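Malonyl-CoA decarboxylase (Rhodopseudomonas palustris, PDB 4KSA) probably decarboxylates malonyl-CoA to acetyl-CoA and carbon dioxide, and binds magnesium. Local coordinates at residues A57-L62 with N127-G132. Numbering follows the deposited sequence.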
loop_
_atom_site.group_PDB
_atom_site.type_symbol
_atom_site.label_atom_id
_atom_site.label_comp_id
_atom_site.label_asym_id
_atom_site.label_seq_id
_atom_site.Cartn_x
_atom_site.Cartn_y
_atom_site.Cartn_z
ATOM N N ALA A 57 25.960 -12.306 -14.021
ATOM C CA ALA A 57 25.776 -13.396 -14.970
ATOM C C ALA A 57 26.510 -14.664 -14.506
ATOM O O ALA A 57 25.945 -15.770 -14.509
ATOM C CB ALA A 57 26.272 -12.963 -16.331
ATOM N N LEU A 58 27.768 -14.492 -14.103
ATOM C CA LEU A 58 28.582 -15.605 -13.647
ATOM C C LEU A 58 27.981 -16.258 -12.413
ATOM O O LEU A 58 27.771 -17.482 -12.382
ATOM C CB LEU A 58 30.012 -15.132 -13.350
ATOM C CG LEU A 58 30.896 -14.849 -14.580
ATOM C CD1 LEU A 58 32.280 -14.345 -14.144
ATOM C CD2 LEU A 58 31.017 -16.134 -15.404
ATOM N N ALA A 59 27.705 -15.433 -11.403
ATOM C CA ALA A 59 27.118 -15.903 -10.160
ATOM C C ALA A 59 25.809 -16.622 -10.476
ATOM O O ALA A 59 25.567 -17.745 -10.032
ATOM C CB ALA A 59 26.878 -14.721 -9.206
ATOM N N ALA A 60 24.963 -15.980 -11.256
ATOM C CA ALA A 60 23.704 -16.601 -11.607
ATOM C C ALA A 60 24.003 -17.968 -12.223
ATOM O O ALA A 60 23.302 -18.946 -11.967
ATOM C CB ALA A 60 22.956 -15.725 -12.585
ATOM N N SER A 61 25.075 -18.023 -13.009
ATOM C CA SER A 61 25.488 -19.239 -13.689
ATOM C C SER A 61 25.953 -20.298 -12.687
ATOM O O SER A 61 25.510 -21.447 -12.747
ATOM C CB SER A 61 26.612 -18.908 -14.689
ATOM O OG SER A 61 26.628 -19.802 -15.802
ATOM N N LEU A 62 26.835 -19.906 -11.766
ATOM C CA LEU A 62 27.370 -20.819 -10.752
ATOM C C LEU A 62 26.267 -21.443 -9.891
ATOM O O LEU A 62 26.286 -22.646 -9.618
ATOM C CB LEU A 62 28.382 -20.079 -9.860
ATOM C CG LEU A 62 29.188 -20.913 -8.852
ATOM C CD1 LEU A 62 30.472 -20.194 -8.480
ATOM C CD2 LEU A 62 28.357 -21.170 -7.619
ATOM N N ASN A 127 25.402 -13.666 -3.957
ATOM C CA ASN A 127 24.192 -13.101 -3.394
ATOM C C ASN A 127 23.575 -12.052 -4.292
ATOM O O ASN A 127 22.475 -11.581 -4.032
ATOM C CB ASN A 127 24.487 -12.503 -2.020
ATOM C CG ASN A 127 23.230 -12.173 -1.259
ATOM O OD1 ASN A 127 22.316 -12.983 -1.174
ATOM N ND2 ASN A 127 23.180 -10.984 -0.696
ATOM N N HIS A 128 24.275 -11.693 -5.358
ATOM C CA HIS A 128 23.752 -10.692 -6.278
ATOM C C HIS A 128 22.968 -11.339 -7.413
ATOM O O HIS A 128 22.283 -10.672 -8.177
ATOM C CB HIS A 128 24.885 -9.820 -6.818
ATOM C CG HIS A 128 25.416 -8.851 -5.812
ATOM N ND1 HIS A 128 26.757 -8.739 -5.517
ATOM C CD2 HIS A 128 24.782 -7.953 -5.020
ATOM C CE1 HIS A 128 26.929 -7.815 -4.587
ATOM N NE2 HIS A 128 25.745 -7.323 -4.268
ATOM N N ALA A 129 23.057 -12.652 -7.511
ATOM C CA ALA A 129 22.330 -13.350 -8.542
ATOM C C ALA A 129 20.869 -13.352 -8.129
ATOM O O ALA A 129 20.548 -13.461 -6.947
ATOM C CB ALA A 129 22.847 -14.773 -8.669
ATOM N N PRO A 130 19.952 -13.189 -9.090
ATOM C CA PRO A 130 18.567 -13.213 -8.604
ATOM C C PRO A 130 18.255 -14.566 -7.963
ATOM O O PRO A 130 18.654 -15.609 -8.470
ATOM C CB PRO A 130 17.737 -12.913 -9.855
ATOM C CG PRO A 130 18.736 -12.975 -11.023
ATOM C CD PRO A 130 20.048 -12.600 -10.437
ATOM N N GLY A 131 17.563 -14.538 -6.829
ATOM C CA GLY A 131 17.253 -15.767 -6.126
ATOM C C GLY A 131 18.494 -16.215 -5.375
ATOM O O GLY A 131 18.559 -17.327 -4.844
ATOM N N GLY A 132 19.485 -15.322 -5.332
ATOM C CA GLY A 132 20.745 -15.613 -4.661
ATOM C C GLY A 132 20.673 -16.013 -3.192
ATOM O O GLY A 132 21.173 -17.070 -2.800
#
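Ala129 sets its methyl group against the flank of helix 52-68, against the methyl groups of Ala59 and Ala60. The side chain is a single atom, so CB is also its tip, and on residues 57-62 it meets Ala59 and Ala60. Ala129 CB rests 3.6 Å from both Ala60 N and Ala60 CA, closer to the backbone than to either methyl. Ala60 CB, beside that backbone, is 4.0 Å from Ala129 CB. On the preceding residue, Ala59 C is 3.9 Å from Ala129 CB, and Ala59 CB, which points toward the loop, completes the seat at 4.1 Å from Ala129 CB. With alanine on both sides, the loop and helix backbones come close, and Ala60 CA and Ala129 CA are 4.7 Å apart. No hydrogen bond crosses; the 119 Å² buried between the segments rests on apolar contact. Residues 127-132 link helix 118-126 to helix 132-146 within the all-helical N-terminal part of the enzyme, and Ala129 is the first residue of a type II beta turn ending at Gly132. A weak hydrogen bond from Gly132 N to Ala129 O closes this turn; Gly131 takes its third position with a positive phi (78°), easily reached without a side chain, and is also the N-cap of the next helix. Two residues before the turn begins, Asn127 OD1 is hydrogen-bonded to Thr133 OG1, tying the start of the loop to the first turn of helix 132-146. Around the seat, Leu63 also touches Ala129, Val56 meets the ring of Pro130, and Leu126, from the helix leading into the loop, packs on Ala59 and Leu62. The ring of His128 turns from helix 52-68 and packs on Arg170 of a second subunit.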